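Local coordinates for ribosomal RNA processing protein 6 (Trypanosoma brucei brucei, PDB 4NLC), which probably trims RNA from its 3' end as a 3'-5' exoribonuclease in ribosomal RNA processing, here as its catalytic core of exonuclease and HRDC domains, at residues Y103-F108 with E266-D271; N143-F148 with Y228-L233. The protein carries 1 engineered substitution. All coordinates share one frame; numbering follows the deposited sequence.

Contact 1. Residues Y103-F108 with E266-D271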
ATOM      1  N   TYR A 103       6.223 -11.396   1.455  1.00 29.66           N
ATOM      2  CA  TYR A 103       6.342 -12.126   2.728  1.00 29.02           C
ATOM      3  C   TYR A 103       5.427 -11.566   3.798  1.00 31.90           C
ATOM      4  O   TYR A 103       5.844 -11.291   4.929  1.00 32.72           O
ATOM      5  CB  TYR A 103       7.807 -12.180   3.192  1.00 30.22           C
ATOM      6  CG  TYR A 103       8.709 -12.906   2.218  1.00 33.15           C
ATOM      7  CD1 TYR A 103       8.724 -14.295   2.157  1.00 35.39           C
ATOM      8  CD2 TYR A 103       9.588 -12.203   1.393  1.00 33.65           C
ATOM      9  CE1 TYR A 103       9.571 -14.971   1.283  1.00 38.35           C
ATOM     10  CE2 TYR A 103      10.459 -12.870   0.532  1.00 35.27           C
ATOM     11  CZ  TYR A 103      10.434 -14.256   0.468  1.00 44.51           C
ATOM     12  OH  TYR A 103      11.270 -14.935  -0.385  1.00 42.97           O
ATOM     13  N   SER A 104       4.158 -11.395   3.419  1.00 27.30           N
ATOM     14  CA  SER A 104       3.081 -10.883   4.247  1.00 25.31           C
ATOM     15  C   SER A 104       1.761 -11.166   3.537  1.00 30.11           C
ATOM     16  O   SER A 104       1.646 -10.948   2.312  1.00 27.68           O
ATOM     17  CB  SER A 104       3.240  -9.386   4.486  1.00 26.25           C
ATOM     18  OG  SER A 104       2.141  -8.894   5.230  1.00 29.17           O
ATOM     19  N   TYR A 105       0.760 -11.644   4.311  1.00 26.98           N
ATOM     20  CA  TYR A 105      -0.561 -11.934   3.747  1.00 26.01           C
ATOM     21  C   TYR A 105      -1.268 -10.677   3.257  1.00 29.53           C
ATOM     22  O   TYR A 105      -1.609 -10.594   2.085  1.00 29.69           O
ATOM     23  CB  TYR A 105      -1.443 -12.715   4.721  1.00 26.55           C
ATOM     24  CG  TYR A 105      -2.709 -13.164   4.043  1.00 29.14           C
ATOM     25  CD1 TYR A 105      -2.700 -14.225   3.137  1.00 31.75           C
ATOM     26  CD2 TYR A 105      -3.907 -12.482   4.239  1.00 28.67           C
ATOM     27  CE1 TYR A 105      -3.853 -14.598   2.447  1.00 33.37           C
ATOM     28  CE2 TYR A 105      -5.069 -12.854   3.562  1.00 30.21           C
ATOM     29  CZ  TYR A 105      -5.038 -13.914   2.673  1.00 40.03           C
ATOM     30  OH  TYR A 105      -6.191 -14.285   2.028  1.00 46.11           O
ATOM     31  N   GLN A 106      -1.478  -9.704   4.144  1.00 25.98           N
ATOM     32  CA  GLN A 106      -2.142  -8.455   3.783  1.00 25.70           C
ATOM     33  C   GLN A 106      -1.150  -7.454   3.240  1.00 28.74           C
ATOM     34  O   GLN A 106      -1.541  -6.514   2.553  1.00 27.45           O
ATOM     35  CB  GLN A 106      -2.872  -7.846   4.997  1.00 27.06           C
ATOM     36  CG  GLN A 106      -4.031  -8.699   5.542  1.00 28.21           C
ATOM     37  CD  GLN A 106      -4.659  -8.062   6.757  1.00 41.54           C
ATOM     38  OE1 GLN A 106      -5.137  -6.922   6.727  1.00 30.11           O
ATOM     39  NE2 GLN A 106      -4.591  -8.750   7.876  1.00 37.17           N
ATOM     40  N   GLY A 107       0.124  -7.645   3.566  1.00 26.51           N
ATOM     41  CA  GLY A 107       1.159  -6.700   3.175  1.00 25.26           C
ATOM     42  C   GLY A 107       1.315  -5.655   4.260  1.00 28.09           C
ATOM     43  O   GLY A 107       0.516  -5.602   5.205  1.00 25.87           O
ATOM     44  N   PHE A 108       2.373  -4.846   4.169  1.00 24.62           N
ATOM     45  CA  PHE A 108       2.597  -3.796   5.155  1.00 23.18           C
ATOM     46  C   PHE A 108       3.414  -2.648   4.602  1.00 25.86           C
ATOM     47  O   PHE A 108       4.319  -2.854   3.798  1.00 25.34           O
ATOM     48  CB  PHE A 108       3.198  -4.342   6.488  1.00 24.44           C
ATOM     49  CG  PHE A 108       4.485  -5.131   6.372  1.00 25.55           C
ATOM     50  CD1 PHE A 108       5.709  -4.485   6.267  1.00 26.44           C
ATOM     51  CD2 PHE A 108       4.472  -6.525   6.409  1.00 27.62           C
ATOM     52  CE1 PHE A 108       6.900  -5.218   6.165  1.00 27.95           C
ATOM     53  CE2 PHE A 108       5.655  -7.258   6.281  1.00 29.54           C
ATOM     54  CZ  PHE A 108       6.865  -6.601   6.180  1.00 27.64           C
ATOM     55  N   GLU A 266      -9.892  -2.876   2.954  1.00 28.42           N
ATOM     56  CA  GLU A 266     -10.626  -4.106   3.291  1.00 30.04           C
ATOM     57  C   GLU A 266      -9.688  -5.276   3.127  1.00 34.84           C
ATOM     58  O   GLU A 266      -8.915  -5.302   2.169  1.00 33.30           O
ATOM     59  CB  GLU A 266     -11.953  -4.278   2.526  1.00 32.15           C
ATOM     60  CG  GLU A 266     -12.856  -5.400   3.050  1.00 42.60           C
ATOM     61  CD  GLU A 266     -13.186  -5.409   4.535  1.00 49.28           C
ATOM     62  OE1 GLU A 266     -14.202  -4.794   4.921  1.00 45.56           O
ATOM     63  OE2 GLU A 266     -12.433  -6.033   5.313  1.00 36.81           O
ATOM     64  N   LYS A 267      -9.691  -6.189   4.115  1.00 34.86           N
ATOM     65  CA  LYS A 267      -8.837  -7.382   4.161  1.00 36.38           C
ATOM     66  C   LYS A 267      -8.959  -8.214   2.881  1.00 42.69           C
ATOM     67  O   LYS A 267     -10.076  -8.334   2.362  1.00 40.87           O
ATOM     68  CB  LYS A 267      -9.251  -8.293   5.338  1.00 38.79           C
ATOM     69  CG  LYS A 267      -8.909  -7.796   6.732  1.00 40.41           C
ATOM     70  CD  LYS A 267      -8.765  -9.024   7.616  1.00 43.24           C
ATOM     71  CE  LYS A 267      -8.803  -8.717   9.077  1.00 41.97           C
ATOM     72  NZ  LYS A 267      -8.702  -9.961   9.861  1.00 49.92           N
ATOM     73  N   PRO A 268      -7.858  -8.841   2.383  1.00 43.30           N
ATOM     74  CA  PRO A 268      -7.986  -9.731   1.216  1.00 45.15           C
ATOM     75  C   PRO A 268      -9.114 -10.745   1.448  1.00 51.87           C
ATOM     76  O   PRO A 268      -9.246 -11.343   2.516  1.00 49.31           O
ATOM     77  CB  PRO A 268      -6.606 -10.379   1.116  1.00 47.16           C
ATOM     78  CG  PRO A 268      -5.686  -9.373   1.718  1.00 50.22           C
ATOM     79  CD  PRO A 268      -6.469  -8.830   2.879  1.00 45.24           C
ATOM     80  N   HIS A 269      -9.975 -10.833   0.449  1.00 52.59           N
ATOM     81  CA  HIS A 269     -11.241 -11.562   0.369  1.00 55.32           C
ATOM     82  C   HIS A 269     -11.122 -12.949  -0.294  1.00 60.50           C
ATOM     83  O   HIS A 269     -10.972 -13.033  -1.520  1.00 61.47           O
ATOM     84  CB  HIS A 269     -12.201 -10.660  -0.430  1.00 56.84           C
ATOM     85  CG  HIS A 269     -11.480  -9.472  -1.016  1.00 60.26           C
ATOM     86  ND1 HIS A 269     -10.526  -9.623  -2.023  1.00 62.21           N
ATOM     87  CD2 HIS A 269     -11.511  -8.168  -0.640  1.00 61.91           C
ATOM     88  CE1 HIS A 269     -10.042  -8.411  -2.246  1.00 61.12           C
ATOM     89  NE2 HIS A 269     -10.604  -7.500  -1.443  1.00 61.14           N
ATOM     90  N   LEU A 270     -11.175 -14.032   0.508  1.00 53.60           N
ATOM     91  CA  LEU A 270     -11.119 -15.392  -0.052  1.00 51.86           C
ATOM     92  C   LEU A 270     -12.520 -15.942  -0.226  1.00 54.19           C
ATOM     93  O   LEU A 270     -13.231 -16.164   0.759  1.00 53.03           O
ATOM     94  CB  LEU A 270     -10.257 -16.372   0.781  1.00 50.05           C
ATOM     95  CG  LEU A 270      -9.965 -17.810   0.222  1.00 53.81           C
ATOM     96  CD1 LEU A 270     -11.046 -18.814   0.564  1.00 54.21           C
ATOM     97  CD2 LEU A 270      -9.525 -17.830  -1.257  1.00 55.04           C
ATOM     98  N   ASP A 271     -12.903 -16.169  -1.482  1.00 50.58           N
ATOM     99  CA  ASP A 271     -14.194 -16.742  -1.827  1.00 51.59           C
ATOM    100  C   ASP A 271     -13.907 -18.215  -2.144  1.00 56.36           C
ATOM    101  O   ASP A 271     -13.269 -18.509  -3.164  1.00 55.34           O
ATOM    102  CB  ASP A 271     -14.837 -16.007  -3.022  1.00 54.23           C
ATOM    103  CG  ASP A 271     -16.344 -16.176  -3.116  1.00 61.47           C
ATOM    104  OD1 ASP A 271     -16.835 -17.301  -2.871  1.00 59.92           O
ATOM    105  OD2 ASP A 271     -17.035 -15.177  -3.429  1.00 70.53           O
TER

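Contact 2. Residues N143-F148 with Y228-L233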
ATOM      1  N   ASN A 143      -6.371  22.479   7.255  1.00 31.42           N
ATOM      2  CA  ASN A 143      -5.640  23.608   6.665  1.00 30.29           C
ATOM      3  C   ASN A 143      -4.307  23.189   6.049  1.00 29.83           C
ATOM      4  O   ASN A 143      -3.580  24.023   5.530  1.00 30.11           O
ATOM      5  CB  ASN A 143      -5.476  24.747   7.666  1.00 31.38           C
ATOM      6  CG  ASN A 143      -5.119  26.061   7.011  1.00 59.90           C
ATOM      7  OD1 ASN A 143      -5.783  26.518   6.069  1.00 49.18           O
ATOM      8  ND2 ASN A 143      -4.023  26.667   7.454  1.00 53.40           N
ATOM      9  N   ILE A 144      -3.989  21.904   6.110  1.00 23.94           N
ATOM     10  CA  ILE A 144      -2.761  21.384   5.525  1.00 23.29           C
ATOM     11  C   ILE A 144      -3.181  20.500   4.403  1.00 26.89           C
ATOM     12  O   ILE A 144      -3.871  19.502   4.645  1.00 27.80           O
ATOM     13  CB  ILE A 144      -1.837  20.612   6.538  1.00 25.53           C
ATOM     14  CG1 ILE A 144      -1.479  21.493   7.774  1.00 24.59           C
ATOM     15  CG2 ILE A 144      -0.561  20.042   5.826  1.00 24.04           C
ATOM     16  CD1 ILE A 144      -0.652  20.814   8.879  1.00 25.93           C
ATOM     17  N   VAL A 145      -2.769  20.843   3.165  1.00 21.95           N
ATOM     18  CA  VAL A 145      -3.059  19.964   2.018  1.00 20.54           C
ATOM     19  C   VAL A 145      -2.001  18.850   1.985  1.00 24.93           C
ATOM     20  O   VAL A 145      -0.796  19.142   2.051  1.00 24.78           O
ATOM     21  CB  VAL A 145      -3.157  20.738   0.675  1.00 23.91           C
ATOM     22  CG1 VAL A 145      -3.204  19.778  -0.526  1.00 22.78           C
ATOM     23  CG2 VAL A 145      -4.377  21.646   0.668  1.00 24.91           C
ATOM     24  N   LYS A 146      -2.445  17.575   1.882  1.00 22.54           N
ATOM     25  CA  LYS A 146      -1.538  16.425   1.743  1.00 21.56           C
ATOM     26  C   LYS A 146      -1.571  16.024   0.280  1.00 24.82           C
ATOM     27  O   LYS A 146      -2.588  15.543  -0.217  1.00 25.80           O
ATOM     28  CB  LYS A 146      -1.966  15.237   2.616  1.00 23.29           C
ATOM     29  CG  LYS A 146      -1.516  15.272   4.102  1.00 19.80           C
ATOM     30  CD  LYS A 146      -2.134  16.389   4.944  1.00 18.44           C
ATOM     31  CE  LYS A 146      -3.636  16.238   5.103  1.00 26.19           C
ATOM     32  NZ  LYS A 146      -4.206  17.181   6.107  1.00 25.25           N
ATOM     33  N   VAL A 147      -0.480  16.279  -0.413  1.00 20.53           N
ATOM     34  CA  VAL A 147      -0.300  15.970  -1.825  1.00 19.15           C
ATOM     35  C   VAL A 147       0.304  14.548  -1.980  1.00 25.32           C
ATOM     36  O   VAL A 147       1.405  14.263  -1.492  1.00 26.73           O
ATOM     37  CB  VAL A 147       0.596  17.033  -2.531  1.00 21.08           C
ATOM     38  CG1 VAL A 147       0.680  16.785  -4.046  1.00 20.75           C
ATOM     39  CG2 VAL A 147       0.124  18.450  -2.245  1.00 20.33           C
ATOM     40  N   PHE A 148      -0.397  13.682  -2.691  1.00 19.80           N
ATOM     41  CA  PHE A 148       0.114  12.352  -3.025  1.00 19.37           C
ATOM     42  C   PHE A 148       0.035  12.218  -4.536  1.00 22.94           C
ATOM     43  O   PHE A 148      -0.798  12.871  -5.157  1.00 22.78           O
ATOM     44  CB  PHE A 148      -0.790  11.277  -2.408  1.00 20.78           C
ATOM     45  CG  PHE A 148      -0.639  10.965  -0.942  1.00 21.31           C
ATOM     46  CD1 PHE A 148      -1.167  11.819   0.027  1.00 25.18           C
ATOM     47  CD2 PHE A 148      -0.056   9.774  -0.527  1.00 21.02           C
ATOM     48  CE1 PHE A 148      -1.123  11.476   1.397  1.00 24.99           C
ATOM     49  CE2 PHE A 148      -0.011   9.431   0.833  1.00 23.31           C
ATOM     50  CZ  PHE A 148      -0.566  10.276   1.783  1.00 22.20           C
ATOM     51  N   TYR A 228       6.217  21.180  -6.241  1.00 27.63           N
ATOM     52  CA  TYR A 228       6.363  22.029  -7.445  1.00 27.64           C
ATOM     53  C   TYR A 228       5.380  21.553  -8.493  1.00 30.56           C
ATOM     54  O   TYR A 228       4.739  22.377  -9.128  1.00 30.79           O
ATOM     55  CB  TYR A 228       7.785  21.997  -8.017  1.00 28.28           C
ATOM     56  CG  TYR A 228       7.943  22.745  -9.334  1.00 29.90           C
ATOM     57  CD1 TYR A 228       7.952  24.139  -9.373  1.00 32.34           C
ATOM     58  CD2 TYR A 228       8.115  22.060 -10.534  1.00 30.27           C
ATOM     59  CE1 TYR A 228       8.125  24.833 -10.572  1.00 31.86           C
ATOM     60  CE2 TYR A 228       8.276  22.744 -11.745  1.00 31.77           C
ATOM     61  CZ  TYR A 228       8.289  24.131 -11.755  1.00 38.11           C
ATOM     62  OH  TYR A 228       8.472  24.812 -12.932  1.00 39.56           O
ATOM     63  N   VAL A 229       5.276  20.223  -8.680  1.00 27.96           N
ATOM     64  CA  VAL A 229       4.354  19.563  -9.623  1.00 27.66           C
ATOM     65  C   VAL A 229       2.932  19.993  -9.264  1.00 29.50           C
ATOM     66  O   VAL A 229       2.163  20.401 -10.137  1.00 28.63           O
ATOM     67  CB  VAL A 229       4.556  18.010  -9.612  1.00 31.09           C
ATOM     68  CG1 VAL A 229       3.357  17.266 -10.201  1.00 30.43           C
ATOM     69  CG2 VAL A 229       5.840  17.630 -10.351  1.00 31.41           C
ATOM     70  N   TYR A 230       2.619  19.964  -7.960  1.00 26.71           N
ATOM     71  CA  TYR A 230       1.335  20.389  -7.404  1.00 26.28           C
ATOM     72  C   TYR A 230       1.004  21.851  -7.841  1.00 29.47           C
ATOM     73  O   TYR A 230      -0.077  22.097  -8.362  1.00 29.10           O
ATOM     74  CB  TYR A 230       1.370  20.246  -5.859  1.00 27.11           C
ATOM     75  CG  TYR A 230       0.218  20.901  -5.132  1.00 29.70           C
ATOM     76  CD1 TYR A 230      -1.093  20.455  -5.314  1.00 31.60           C
ATOM     77  CD2 TYR A 230       0.441  21.904  -4.192  1.00 31.56           C
ATOM     78  CE1 TYR A 230      -2.155  21.008  -4.597  1.00 33.02           C
ATOM     79  CE2 TYR A 230      -0.615  22.463  -3.462  1.00 32.97           C
ATOM     80  CZ  TYR A 230      -1.913  22.014  -3.674  1.00 37.54           C
ATOM     81  OH  TYR A 230      -2.970  22.588  -3.015  1.00 35.50           O
ATOM     82  N   ASP A 231       1.957  22.788  -7.659  1.00 26.88           N
ATOM     83  CA  ASP A 231       1.826  24.201  -8.047  1.00 27.95           C
ATOM     84  C   ASP A 231       1.550  24.335  -9.567  1.00 32.76           C
ATOM     85  O   ASP A 231       0.612  25.019  -9.965  1.00 33.58           O
ATOM     86  CB  ASP A 231       3.108  24.976  -7.690  1.00 29.54           C
ATOM     87  CG  ASP A 231       3.406  25.193  -6.225  1.00 34.64           C
ATOM     88  OD1 ASP A 231       2.505  24.975  -5.394  1.00 34.61           O
ATOM     89  OD2 ASP A 231       4.526  25.627  -5.911  1.00 36.56           O
ATOM     90  N   ARG A 232       2.316  23.617 -10.393  1.00 29.53           N
ATOM     91  CA  ARG A 232       2.158  23.617 -11.853  1.00 29.47           C
ATOM     92  C   ARG A 232       0.807  23.045 -12.336  1.00 31.51           C
ATOM     93  O   ARG A 232       0.187  23.618 -13.243  1.00 30.18           O
ATOM     94  CB  ARG A 232       3.342  22.901 -12.513  1.00 29.71           C
ATOM     95  CG  ARG A 232       4.685  23.670 -12.402  1.00 35.43           C
ATOM     96  CD  ARG A 232       4.810  24.904 -13.294  1.00 36.73           C
ATOM     97  NE  ARG A 232       4.627  24.599 -14.721  1.00 33.89           N
ATOM     98  CZ  ARG A 232       5.577  24.148 -15.536  1.00 46.32           C
ATOM     99  NH1 ARG A 232       6.815  23.953 -15.087  1.00 35.65           N
ATOM    100  NH2 ARG A 232       5.298  23.888 -16.806  1.00 38.73           N
ATOM    101  N   LEU A 233       0.334  21.938 -11.709  1.00 28.83           N
ATOM    102  CA  LEU A 233      -0.973  21.345 -12.047  1.00 28.29           C
ATOM    103  C   LEU A 233      -2.129  22.258 -11.625  1.00 34.48           C
ATOM    104  O   LEU A 233      -3.121  22.346 -12.346  1.00 33.90           O
ATOM    105  CB  LEU A 233      -1.130  19.950 -11.449  1.00 27.28           C
ATOM    106  CG  LEU A 233      -0.216  18.880 -12.044  1.00 30.88           C
ATOM    107  CD1 LEU A 233      -0.269  17.606 -11.217  1.00 29.16           C
ATOM    108  CD2 LEU A 233      -0.575  18.604 -13.480  1.00 31.82           C
TER

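Contact 1. Residues Y103-F108 with E266-D271
Q106 and P268 mark the nearest approach of two irregular segments, their CA atoms 6.5 Å apart; neither segment is helix or strand, and no hydrogen bond joins them. Within 103-108 the chain reverses at Y105 and Q106, and S104 OG accepts from G107 N (2.9 Å) in an ST motif. The P268 ring meets Y105 through CB and CG and Q106 through CD. Q106 CG lies 3.6 Å from P268 CD, the two side chains crossing at about a right angle. Y105 CE2 comes within 3.8 Å of P268 CB, which approaches the ring obliquely. With CG anti to the backbone N (chi1 -172°), Y105 carries the far end of its ring to the proline. Beyond CG the Q106 chain runs extended, bringing OE1 to 3.9 Å from K267 CG, while its amide is held by Y265 OH at OE1 and by N15 at NE2. K267 NZ in turn bonds to the backbone oxygens of D14 and S16. Y105 OH bonds to D303 of helix 289-309 in the HRDC domain, and its ring touches A306 there. The loop between strands 92-100 and 108-115 of the exonuclease sheet thus packs against both that helix, which L270 also touches, and the segment leading from helix 249-261 to helix 275-280.

Contact 2. Residues N143-F148 with Y228-L233
Strand 145-148 meets helix 226-238 in a buried strand-to-helix contact inside the exonuclease domain, whose mixed sheet belongs to the RNase H-like fold of the DEDD-type nucleases. The strand lies between 92-100 and 169-171, parallel to both, and the helix packs on one face of this sheet. V147 and Y230 have the nearest CA atoms, 7.3 Å apart. Alternation along the strand turns V145 and V147 toward the helix, while K146 and F148 belong to the other face, where K146 NZ curls back to I144 O at 2.8 Å. Y230 answers both valines: its CG is anti to the backbone N (chi1 168°), which lays the ring along the strand, from V147 at its root to V145 at its hydroxyl. The ring is also met edge-to-face by F170 of the neighbouring strand, and its hydroxyl is hydrogen-bonded to Q54, so the one polar atom carried into this apolar interface is satisfied. Near that hydroxyl V145 completes the contact, its CG1 3.8 Å from Y230 OH and approaching the ring obliquely. At the root of the tyrosine, V147 CG1 lies 4.0 Å from Y230 CB. The other branch of V147 makes a CH-pi contact: CG2 sits over the centre of the Y230 ring, 3.8 Å from its centroid and only 13° off the ring normal.

Contacts 1 and 2 lie in different parts of the chain, their centres 31 Å apart and their nearest atoms about 13 Å apart, without touching. In sequence, contact 2 is nested inside the loop closed by contact 1. Strand 92-100 relates them: it pairs directly with strand 145-148 of contact 2 and, beyond its end, leads into the loop of contact 1. With both segments in the exonuclease domain and all three touching residues buried, contact 2 belongs to that domain's interior, whereas contact 1 joins its loop to the segment running toward the HRDC domain. A PEG molecule, probably from the crystallisation liquor, lies about 3 Å from the side chain of P268.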